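Local coordinates for peptide methionine sulfoxide reductase MsrA (Treponema denticola ATCC 35405, PDB 5FA9), which probably repairs oxidised proteins by reducing methionine sulfoxide to methionine at the expense of thioredoxin, combining MsrA-type and MsrB-type regions in one chain, at residues B[74-79]-B[92-97]; B[109-114]-B[120-125]; B[68-73]-B[160-165]; B[237-242]-B[305-310]. The protein carries 2 engineered substitutions. All blocks are in the same frame, centred on the assembly; numbering follows the deposited sequence.

Overall arrangement
Contacts 1 and 4 are buried, whereas contacts 2 and 3 are partly exposed. Contacts 2 to 4 rest on apolar packing; contact 1 adds a bridging water to its methyl pair, and its segment 92-97 carries a tyrosine of the dithiane pocket. It touches contact 2 directly, through a backbone bond from Val-123 to Pro-78 and the pairing of Tyr-97 with Glu-125. Helix 65-74 supplies one side of contact 3, and contact 1 begins where this helix ends. Phe-110 and Met-114 of contact 2 also pack on it. Contact 4 joins a loop of the SelR region to the short helix 308-311 and meets contact 3 through paired tyrosine hydroxyls and through Gln-242 bonded to Leu-162.

Contact 1 of 4, residues B[74-79]-B[92-97]. With D1D ((4S,5S)-1,2-dithiane-4,5-diol), chain F.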
# COMPACT_ATOMS: atom_id res chain seq x y z
N ARG B 74 -0.66 22.64 6.73
CA ARG B 74 -1.06 23.17 8.02
C ARG B 74 0.13 23.30 8.97
O ARG B 74 0.19 24.22 9.79
CB ARG B 74 -2.13 22.28 8.65
CG ARG B 74 -2.47 22.62 10.09
CD ARG B 74 -3.19 21.47 10.77
NE ARG B 74 -3.85 21.88 12.00
CZ ARG B 74 -4.59 21.08 12.76
NH1 ARG B 74 -4.77 19.81 12.40
NH2 ARG B 74 -5.16 21.53 13.87
N ILE B 75 1.09 22.38 8.84
CA ILE B 75 2.20 22.32 9.78
C ILE B 75 3.51 22.89 9.23
O ILE B 75 4.55 22.78 9.86
CB ILE B 75 2.47 20.86 10.23
CG1 ILE B 75 2.90 20.01 9.03
CG2 ILE B 75 1.23 20.27 10.88
CD1 ILE B 75 3.26 18.59 9.40
N ILE B 76 3.45 23.51 8.05
CA ILE B 76 4.64 24.11 7.47
C ILE B 76 4.42 25.55 7.01
O ILE B 76 3.28 26.01 6.90
CB ILE B 76 5.15 23.31 6.25
CG1 ILE B 76 4.18 23.45 5.08
CG2 ILE B 76 5.39 21.85 6.62
CD1 ILE B 76 4.78 23.05 3.75
N ASP B 77 5.52 26.25 6.76
CA ASP B 77 5.48 27.54 6.08
C ASP B 77 5.89 27.33 4.62
O ASP B 77 7.07 27.20 4.32
CB ASP B 77 6.40 28.55 6.77
CG ASP B 77 6.32 29.93 6.15
OD1 ASP B 77 5.36 30.19 5.39
OD2 ASP B 77 7.22 30.75 6.41
N PRO B 78 4.90 27.31 3.72
CA PRO B 78 5.14 27.00 2.30
C PRO B 78 5.84 28.13 1.54
O PRO B 78 6.17 27.95 0.37
CB PRO B 78 3.74 26.76 1.75
CG PRO B 78 2.86 27.59 2.62
CD PRO B 78 3.47 27.56 3.99
N THR B 79 6.05 29.26 2.19
CA THR B 79 6.71 30.40 1.55
C THR B 79 8.16 30.53 1.98
O THR B 79 8.91 31.34 1.43
CB THR B 79 5.97 31.72 1.85
OG1 THR B 79 6.04 31.99 3.26
CG2 THR B 79 4.52 31.62 1.43
N TYR B 92 16.22 20.92 5.20
CA TYR B 92 14.93 21.29 5.78
C TYR B 92 14.00 21.95 4.76
O TYR B 92 12.98 22.52 5.13
CB TYR B 92 15.13 22.22 6.98
CG TYR B 92 16.02 21.67 8.06
CD1 TYR B 92 15.60 20.61 8.85
CD2 TYR B 92 17.28 22.20 8.29
CE1 TYR B 92 16.42 20.10 9.84
CE2 TYR B 92 18.10 21.70 9.28
CZ TYR B 92 17.67 20.65 10.05
OH TYR B 92 18.48 20.14 11.04
N ARG B 93 14.37 21.87 3.49
CA ARG B 93 13.54 22.45 2.44
C ARG B 93 12.21 21.70 2.33
O ARG B 93 12.15 20.49 2.56
CB ARG B 93 14.27 22.43 1.09
CG ARG B 93 14.52 21.05 0.51
CD ARG B 93 15.28 21.13 -0.80
NE ARG B 93 15.58 19.82 -1.36
CZ ARG B 93 16.62 19.08 -1.01
NH1 ARG B 93 17.48 19.52 -0.10
NH2 ARG B 93 16.81 17.89 -1.57
N THR B 94 11.15 22.42 1.99
CA THR B 94 9.83 21.82 1.86
C THR B 94 9.64 21.21 0.48
O THR B 94 10.04 21.79 -0.53
CB THR B 94 8.72 22.85 2.12
OG1 THR B 94 8.92 23.99 1.27
CG2 THR B 94 8.73 23.29 3.57
N GLY B 95 9.04 20.03 0.44
CA GLY B 95 8.81 19.34 -0.81
C GLY B 95 7.80 18.22 -0.72
O GLY B 95 7.62 17.61 0.34
N ILE B 96 7.14 17.94 -1.84
CA ILE B 96 6.21 16.82 -1.93
C ILE B 96 6.68 15.88 -3.04
O ILE B 96 6.73 16.26 -4.21
CB ILE B 96 4.77 17.29 -2.22
CG1 ILE B 96 4.32 18.29 -1.15
CG2 ILE B 96 3.83 16.10 -2.28
CD1 ILE B 96 2.98 18.93 -1.45
N TYR B 97 7.02 14.65 -2.66
CA TYR B 97 7.60 13.71 -3.60
C TYR B 97 6.68 12.52 -3.85
O TYR B 97 6.16 11.93 -2.90
CB TYR B 97 8.96 13.23 -3.09
CG TYR B 97 9.87 14.36 -2.65
CD1 TYR B 97 10.54 15.14 -3.58
CD2 TYR B 97 10.04 14.65 -1.30
CE1 TYR B 97 11.37 16.18 -3.18
CE2 TYR B 97 10.86 15.69 -0.90
CZ TYR B 97 11.52 16.44 -1.84
OH TYR B 97 12.34 17.47 -1.44
S1 D1D F . 19.26 14.56 11.87
C1 D1D F . 17.83 14.37 12.61
C2 D1D F . 16.90 15.67 12.47
O2 D1D F . 15.86 15.51 13.15
C3 D1D F . 17.70 17.10 12.99
O3 D1D F . 16.97 18.10 12.73
C4 D1D F . 19.13 17.30 12.27
S4 D1D F . 20.07 15.99 12.40
O HOH W 1 8.46 26.35 2.28
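Ile-76 and Thr-94 meet methyl to methyl, their side chains slanting across one another with Ile-76 CD1 4.0 Å from Thr-94 CG2. Thr-94 presents two different ends. With OG1 placed between its backbone N and carbonyl carbon (chi1 53°), CG2 is left for the isoleucine while the hydroxyl faces a water. Thr-94 OG1 donates to this water at 2.6 Å, and the water in turn donates to Asp-77 O, also at 2.6 Å, linking the threonine hydroxyl to a backbone carbonyl. The contact joins the loop after helix 65-74 to the segment that runs into strand 95-98, a strand of the mixed sheet in the MsrA part of the protein; Tyr-72 of that helix also packs on Thr-94. Two residues before Thr-94, Tyr-92 turns the other way, into the ligand pocket. Its OH lies 3.0 Å from O3 of the bound dithiane-diol in a hydrogen bond, with O3 at the edge of the ring and in its plane. The same ligand is hydrogen-bonded to OG of Ser-11, an engineered residue at the predicted active site. Asp-77 OD1 accepts the Thr-79 OG1 hydroxyl at 2.9 Å, on its syn side.

Contact 2 of 4, residues B[109-114]-B[120-125]; sequences SFVKFM and RPIVVE
Ile-122 meets the flat peptide groups of helix 104-115, not its aromatic rings: its CD1 rests 3.7 Å from the carbonyl carbon C of Met-114 and 3.8 Å from Val-111 O. The two phenylalanine rings of the helix serve other neighbours. Phe-113 meets the ring of Phe-317 edge to face, and Phe-110 packs through its CZ against the backbone of Ala-70 and also touches Pro-309. Across the contact the work is done by aliphatic branches. CD1 of Ile-122 reaches CB of Met-114 at 3.7 Å, because CG1 stands beside the backbone N (chi1 -71°) and the chain then runs out extended. The other branch, CG2, approaches Val-111 CG1 more loosely, at 4.3 Å. Met-114 folds back at both chi2 (-58°) and chi3 (-59°), so its thioether leaves Ile-122 behind and the methyl CE packs on Phe-73 of helix 65-74. The helix and the following loop belong to a beta-alpha-beta crossover, in which strand 95-98 leads into helix 104-115 and the chain returns to the neighbouring parallel strand 125-128, at the border of the sheet. Gln-115, one residue past Met-114, holds the returning loop by hydrogen bonds to Ile-122 N and Arg-120 O.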
# COMPACT_ATOMS: atom_id res chain seq x y z
N SER B 109 -2.49 20.55 -8.50
CA SER B 109 -3.73 21.30 -8.30
C SER B 109 -3.86 21.83 -6.88
O SER B 109 -4.36 22.94 -6.67
CB SER B 109 -4.94 20.42 -8.64
OG SER B 109 -4.93 20.03 -10.00
N PHE B 110 -3.41 21.04 -5.91
CA PHE B 110 -3.53 21.43 -4.51
C PHE B 110 -2.56 22.56 -4.17
O PHE B 110 -2.88 23.44 -3.37
CB PHE B 110 -3.29 20.23 -3.59
CG PHE B 110 -3.84 20.41 -2.21
CD1 PHE B 110 -3.09 21.00 -1.21
CD2 PHE B 110 -5.13 19.98 -1.91
CE1 PHE B 110 -3.60 21.17 0.06
CE2 PHE B 110 -5.64 20.14 -0.63
CZ PHE B 110 -4.88 20.74 0.35
N VAL B 111 -1.38 22.53 -4.77
CA VAL B 111 -0.39 23.59 -4.57
C VAL B 111 -0.91 24.91 -5.14
O VAL B 111 -0.78 25.96 -4.51
CB VAL B 111 0.96 23.24 -5.21
CG1 VAL B 111 1.93 24.41 -5.09
CG2 VAL B 111 1.55 22.00 -4.56
N LYS B 112 -1.50 24.83 -6.33
CA LYS B 112 -2.11 26.00 -6.96
C LYS B 112 -3.27 26.50 -6.11
O LYS B 112 -3.50 27.70 -5.99
CB LYS B 112 -2.60 25.65 -8.37
CG LYS B 112 -1.50 25.28 -9.34
CD LYS B 112 -2.07 24.86 -10.69
CE LYS B 112 -0.98 24.33 -11.61
NZ LYS B 112 -1.55 23.58 -12.77
N PHE B 113 -4.01 25.56 -5.52
CA PHE B 113 -5.10 25.87 -4.61
C PHE B 113 -4.59 26.65 -3.39
O PHE B 113 -5.19 27.63 -2.97
CB PHE B 113 -5.80 24.59 -4.16
CG PHE B 113 -6.83 24.80 -3.09
CD1 PHE B 113 -8.08 25.31 -3.40
CD2 PHE B 113 -6.55 24.47 -1.77
CE1 PHE B 113 -9.03 25.50 -2.41
CE2 PHE B 113 -7.50 24.66 -0.78
CZ PHE B 113 -8.74 25.18 -1.10
N MET B 114 -3.48 26.19 -2.83
CA MET B 114 -2.90 26.81 -1.64
C MET B 114 -2.31 28.18 -1.93
O MET B 114 -2.25 29.04 -1.05
CB MET B 114 -1.83 25.90 -1.03
CG MET B 114 -2.38 24.63 -0.40
SD MET B 114 -3.58 24.98 0.90
CE MET B 114 -2.60 25.97 2.02
N ARG B 120 2.95 35.81 -0.83
CA ARG B 120 4.27 35.33 -1.20
C ARG B 120 4.16 34.02 -1.98
O ARG B 120 3.28 33.21 -1.70
CB ARG B 120 5.13 35.13 0.06
CG ARG B 120 6.47 35.85 0.03
CD ARG B 120 6.89 36.27 1.42
NE ARG B 120 5.91 37.18 2.02
CZ ARG B 120 6.04 37.73 3.23
NH1 ARG B 120 7.11 37.47 3.97
NH2 ARG B 120 5.10 38.54 3.69
N PRO B 121 5.05 33.81 -2.96
CA PRO B 121 5.01 32.59 -3.77
C PRO B 121 5.38 31.35 -2.97
O PRO B 121 6.33 31.38 -2.19
CB PRO B 121 6.05 32.86 -4.86
CG PRO B 121 6.98 33.85 -4.26
CD PRO B 121 6.13 34.72 -3.38
N ILE B 122 4.63 30.27 -3.16
CA ILE B 122 4.92 29.01 -2.49
C ILE B 122 6.18 28.39 -3.09
O ILE B 122 6.29 28.26 -4.31
CB ILE B 122 3.74 28.02 -2.59
CG1 ILE B 122 2.58 28.49 -1.72
CG2 ILE B 122 4.17 26.62 -2.18
CD1 ILE B 122 1.32 27.66 -1.88
N VAL B 123 7.12 28.00 -2.24
CA VAL B 123 8.40 27.48 -2.70
C VAL B 123 8.54 25.98 -2.44
O VAL B 123 9.62 25.42 -2.59
CB VAL B 123 9.58 28.21 -2.03
CG1 VAL B 123 9.60 29.67 -2.45
CG2 VAL B 123 9.48 28.09 -0.52
N VAL B 124 7.44 25.35 -2.05
CA VAL B 124 7.42 23.90 -1.89
C VAL B 124 7.65 23.24 -3.24
O VAL B 124 6.90 23.47 -4.19
CB VAL B 124 6.08 23.41 -1.30
CG1 VAL B 124 6.08 21.89 -1.18
CG2 VAL B 124 5.82 24.05 0.05
N GLU B 125 8.70 22.42 -3.33
CA GLU B 125 9.04 21.78 -4.59
C GLU B 125 8.22 20.50 -4.80
O GLU B 125 8.00 19.73 -3.86
CB GLU B 125 10.54 21.46 -4.66
CG GLU B 125 11.05 20.58 -3.53
CD GLU B 125 12.54 20.30 -3.64
OE1 GLU B 125 13.26 21.15 -4.20
OE2 GLU B 125 12.98 19.23 -3.18

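Contact 3 of 4, residues B[68-73]-B[160-165]; sequences LLAHYF and KPLYDE
Leu-162 covers one face of the His-71 imidazole in a CH-pi contact: its CD2 stands 3.8 Å from the ring centroid, 15° off the normal. The second methyl, CD1, is shifted toward the ND1 side of the ring, 3.6 Å from His-71 ND1. Both methyls reach the helix because CG is trans to the Leu-162 backbone N (chi1 179°). The ring is probably held from turning beneath them, since His-71 ND1 is hydrogen-bonded to Tyr-18 OH and NE2 to Glu-67 OE1. Packing stays close at Ala-70, whose CB lies 3.9 Å from Leu-162 CD2 and 3.4 Å from Tyr-163 OH. That hydroxyl is hydrogen-bonded to Tyr-310, while Leu-162 CG sits over one face of the Tyr-163 ring, offset toward the rim. The outer side is exposed, and there Lys-160 and Pro-161 border a bound dithiothreitol, probably from the crystallisation liquor. The contact thus packs the connection leading from the MsrA part toward the SelR part onto helix 65-74. The same helix receives Phe-19 of helix 12-19 on Leu-68, His-71 and Tyr-72, and Phe-110 of helix 104-115 on Leu-69 and Ala-70.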
# COMPACT_ATOMS: atom_id res chain seq x y z
N LEU B 68 -4.39 14.75 3.43
CA LEU B 68 -2.98 14.61 3.81
C LEU B 68 -2.17 15.84 3.43
O LEU B 68 -1.32 16.29 4.19
CB LEU B 68 -2.38 13.36 3.15
CG LEU B 68 -2.79 12.01 3.73
CD1 LEU B 68 -2.04 10.89 3.04
CD2 LEU B 68 -2.54 11.98 5.23
N LEU B 69 -2.44 16.38 2.25
CA LEU B 69 -1.75 17.59 1.80
C LEU B 69 -2.25 18.80 2.58
O LEU B 69 -1.52 19.77 2.78
CB LEU B 69 -1.95 17.80 0.30
CG LEU B 69 -1.26 16.76 -0.59
CD1 LEU B 69 -1.48 17.08 -2.06
CD2 LEU B 69 0.23 16.69 -0.27
N ALA B 70 -3.51 18.74 3.02
CA ALA B 70 -4.07 19.79 3.86
C ALA B 70 -3.37 19.82 5.21
O ALA B 70 -3.03 20.88 5.72
CB ALA B 70 -5.57 19.59 4.03
N HIS B 71 -3.16 18.64 5.79
CA HIS B 71 -2.41 18.51 7.03
C HIS B 71 -0.98 19.00 6.85
O HIS B 71 -0.43 19.68 7.72
CB HIS B 71 -2.39 17.06 7.52
CG HIS B 71 -3.68 16.61 8.14
ND1 HIS B 71 -4.12 17.07 9.37
CD2 HIS B 71 -4.62 15.74 7.71
CE1 HIS B 71 -5.27 16.50 9.66
NE2 HIS B 71 -5.60 15.69 8.67
N TYR B 72 -0.39 18.65 5.71
CA TYR B 72 0.99 19.01 5.41
C TYR B 72 1.19 20.53 5.38
O TYR B 72 2.11 21.05 6.01
CB TYR B 72 1.41 18.40 4.07
CG TYR B 72 2.76 18.87 3.58
CD1 TYR B 72 3.93 18.48 4.21
CD2 TYR B 72 2.86 19.70 2.47
CE1 TYR B 72 5.17 18.90 3.76
CE2 TYR B 72 4.09 20.13 2.01
CZ TYR B 72 5.24 19.73 2.66
OH TYR B 72 6.47 20.15 2.21
N PHE B 73 0.33 21.23 4.65
CA PHE B 73 0.41 22.68 4.55
C PHE B 73 0.06 23.36 5.87
O PHE B 73 0.44 24.51 6.11
CB PHE B 73 -0.50 23.20 3.43
CG PHE B 73 0.14 23.17 2.07
CD1 PHE B 73 0.03 22.06 1.26
CD2 PHE B 73 0.85 24.27 1.61
CE1 PHE B 73 0.61 22.03 0.01
CE2 PHE B 73 1.44 24.25 0.36
CZ PHE B 73 1.32 23.13 -0.45
N LYS B 160 -6.71 18.14 16.97
CA LYS B 160 -7.53 19.34 16.90
C LYS B 160 -8.05 19.53 15.48
O LYS B 160 -7.49 18.97 14.54
CB LYS B 160 -6.71 20.56 17.35
CG LYS B 160 -6.36 20.55 18.83
CD LYS B 160 -5.44 21.70 19.20
CE LYS B 160 -5.13 21.69 20.69
NZ LYS B 160 -4.23 22.81 21.08
N PRO B 161 -9.15 20.30 15.32
CA PRO B 161 -9.76 20.48 13.99
C PRO B 161 -8.79 20.98 12.92
O PRO B 161 -8.02 21.91 13.16
CB PRO B 161 -10.85 21.52 14.26
CG PRO B 161 -11.23 21.30 15.68
CD PRO B 161 -9.95 20.94 16.38
N LEU B 162 -8.84 20.34 11.76
CA LEU B 162 -8.00 20.73 10.63
C LEU B 162 -8.46 22.06 10.04
O LEU B 162 -7.65 22.86 9.58
CB LEU B 162 -8.02 19.64 9.55
CG LEU B 162 -7.21 19.89 8.27
CD1 LEU B 162 -5.76 20.18 8.60
CD2 LEU B 162 -7.32 18.69 7.34
N TYR B 163 -9.77 22.29 10.08
CA TYR B 163 -10.35 23.51 9.52
C TYR B 163 -11.09 24.31 10.58
O TYR B 163 -11.34 23.82 11.68
CB TYR B 163 -11.31 23.16 8.38
CG TYR B 163 -10.67 22.40 7.25
CD1 TYR B 163 -9.82 23.03 6.35
CD2 TYR B 163 -10.91 21.04 7.07
CE1 TYR B 163 -9.23 22.34 5.31
CE2 TYR B 163 -10.32 20.34 6.04
CZ TYR B 163 -9.48 20.99 5.16
OH TYR B 163 -8.89 20.30 4.13
N ASP B 164 -11.41 25.56 10.25
CA ASP B 164 -12.17 26.42 11.15
C ASP B 164 -13.55 25.84 11.43
O ASP B 164 -14.39 25.75 10.53
CB ASP B 164 -12.30 27.82 10.55
CG ASP B 164 -12.99 28.80 11.48
OD1 ASP B 164 -12.99 28.55 12.71
OD2 ASP B 164 -13.53 29.81 10.99
N GLU B 165 -13.77 25.44 12.67
CA GLU B 165 -15.05 24.85 13.07
C GLU B 165 -15.79 25.76 14.05
O GLU B 165 -16.71 25.32 14.74
CB GLU B 165 -14.83 23.47 13.70
CG GLU B 165 -14.27 22.44 12.74
CD GLU B 165 -14.38 21.03 13.29
OE1 GLU B 165 -15.00 20.85 14.35
OE2 GLU B 165 -13.84 20.10 12.65

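Contact 4 of 4, residues B[237-242]-B[305-310]; sequences KAITTQ and GDYLPY
Ile-239 lies across the base of the Tyr-310 ring at about a right angle, its CG1 3.6 Å from Tyr-310 CG and its CD1 3.8 Å from Tyr-310 CB. It belongs to a loop joining strands 234-235 and 244-249 of the antiparallel sheet in the SelR region, a member of the beta-tent clan, and packs here on short helix 308-311 near the chain's end. With CG1 trans to the backbone N (chi1 -170°), the isoleucine extends toward the helix and also brings CD1 to within 4.2 Å of Tyr-307 CD1. Farther along the Tyr-310 ring, Ile-239 O approaches CE1 at 3.3 Å, and Thr-240 CG2 stands near the hydroxyl end, 3.8 Å from Tyr-310 OH. The hydroxyl is held by Tyr-163 OH, and the Tyr-163 ring meets Tyr-307 with the planes at about 50°, so the two tyrosines of 305-310 share a neighbour. Gln-66 and Glu-67 of helix 65-74 pack on Tyr-310 as well, placing the contact between the MsrA and SelR parts. The loop is held in several ways. Ile-239 pairs through its backbone with Leu-219, and Thr-240 OG1 takes a weak bond from Gln-242 N. Just before them, Lys-237 curls back, and its NZ donates to Ala-238 O at 2.6 Å, almost in line with the carbonyl bond (171°).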
# COMPACT_ATOMS: atom_id res chain seq x y z
N LYS B 237 -16.68 7.04 1.37
CA LYS B 237 -15.86 7.54 2.47
C LYS B 237 -16.38 8.89 2.97
O LYS B 237 -17.22 9.51 2.33
CB LYS B 237 -14.40 7.67 2.05
CG LYS B 237 -14.12 8.85 1.13
CD LYS B 237 -12.67 8.87 0.67
CE LYS B 237 -11.73 9.07 1.85
NZ LYS B 237 -11.94 10.38 2.53
N ALA B 238 -15.85 9.33 4.11
CA ALA B 238 -16.15 10.66 4.63
C ALA B 238 -15.27 11.68 3.93
O ALA B 238 -14.23 11.33 3.37
CB ALA B 238 -15.96 10.70 6.13
N ILE B 239 -15.68 12.95 3.97
CA ILE B 239 -14.91 14.00 3.30
C ILE B 239 -13.58 14.23 4.03
O ILE B 239 -12.57 14.52 3.40
CB ILE B 239 -15.72 15.32 3.21
CG1 ILE B 239 -15.01 16.33 2.31
CG2 ILE B 239 -15.99 15.91 4.59
CD1 ILE B 239 -15.83 17.55 1.99
N THR B 240 -13.60 14.08 5.35
CA THR B 240 -12.39 14.15 6.17
C THR B 240 -12.43 13.08 7.25
O THR B 240 -13.46 12.44 7.47
CB THR B 240 -12.21 15.53 6.84
OG1 THR B 240 -13.29 15.77 7.75
CG2 THR B 240 -12.16 16.65 5.81
N THR B 241 -11.31 12.88 7.93
CA THR B 241 -11.23 11.93 9.03
C THR B 241 -11.82 12.51 10.31
O THR B 241 -11.96 11.82 11.32
CB THR B 241 -9.78 11.49 9.30
OG1 THR B 241 -8.99 12.64 9.64
CG2 THR B 241 -9.19 10.81 8.08
N GLN B 242 -12.16 13.80 10.26
CA GLN B 242 -12.65 14.52 11.43
C GLN B 242 -14.15 14.77 11.37
O GLN B 242 -14.69 15.52 12.18
CB GLN B 242 -11.90 15.85 11.57
CG GLN B 242 -10.40 15.73 11.44
CD GLN B 242 -9.69 17.04 11.70
OE1 GLN B 242 -10.30 18.11 11.66
NE2 GLN B 242 -8.39 16.97 11.97
N GLY B 305 -14.64 27.46 0.99
CA GLY B 305 -13.55 27.50 0.04
C GLY B 305 -12.44 26.49 0.31
O GLY B 305 -11.73 26.08 -0.60
N ASP B 306 -12.30 26.10 1.57
CA ASP B 306 -11.24 25.18 1.97
C ASP B 306 -11.53 23.74 1.56
O ASP B 306 -10.65 22.89 1.61
CB ASP B 306 -11.02 25.25 3.48
CG ASP B 306 -10.39 26.56 3.92
OD1 ASP B 306 -9.92 27.31 3.05
OD2 ASP B 306 -10.38 26.83 5.14
N TYR B 307 -12.77 23.48 1.15
CA TYR B 307 -13.20 22.11 0.86
C TYR B 307 -13.32 21.83 -0.64
O TYR B 307 -13.80 20.77 -1.03
CB TYR B 307 -14.53 21.83 1.56
CG TYR B 307 -14.47 21.97 3.06
CD1 TYR B 307 -14.08 20.90 3.86
CD2 TYR B 307 -14.80 23.17 3.68
CE1 TYR B 307 -14.01 21.02 5.23
CE2 TYR B 307 -14.74 23.30 5.06
CZ TYR B 307 -14.35 22.22 5.83
OH TYR B 307 -14.29 22.35 7.20
N LEU B 308 -12.89 22.78 -1.46
CA LEU B 308 -12.95 22.62 -2.91
C LEU B 308 -12.17 21.40 -3.46
O LEU B 308 -12.68 20.70 -4.33
CB LEU B 308 -12.45 23.90 -3.60
CG LEU B 308 -13.25 25.18 -3.34
CD1 LEU B 308 -12.62 26.36 -4.06
CD2 LEU B 308 -14.70 25.01 -3.76
N PRO B 309 -10.94 21.15 -2.96
CA PRO B 309 -10.21 20.00 -3.53
C PRO B 309 -10.87 18.65 -3.28
O PRO B 309 -10.58 17.70 -4.00
CB PRO B 309 -8.85 20.07 -2.82
CG PRO B 309 -8.70 21.50 -2.45
CD PRO B 309 -10.07 21.94 -2.07
N TYR B 310 -11.73 18.55 -2.27
CA TYR B 310 -12.42 17.30 -1.98
C TYR B 310 -13.48 17.00 -3.04
O TYR B 310 -13.88 15.85 -3.23
CB TYR B 310 -13.06 17.33 -0.59
CG TYR B 310 -12.05 17.43 0.53
CD1 TYR B 310 -11.23 16.35 0.84
CD2 TYR B 310 -11.92 18.59 1.27
CE1 TYR B 310 -10.30 16.43 1.86
CE2 TYR B 310 -10.99 18.68 2.30
CZ TYR B 310 -10.19 17.60 2.59
OH TYR B 310 -9.27 17.69 3.61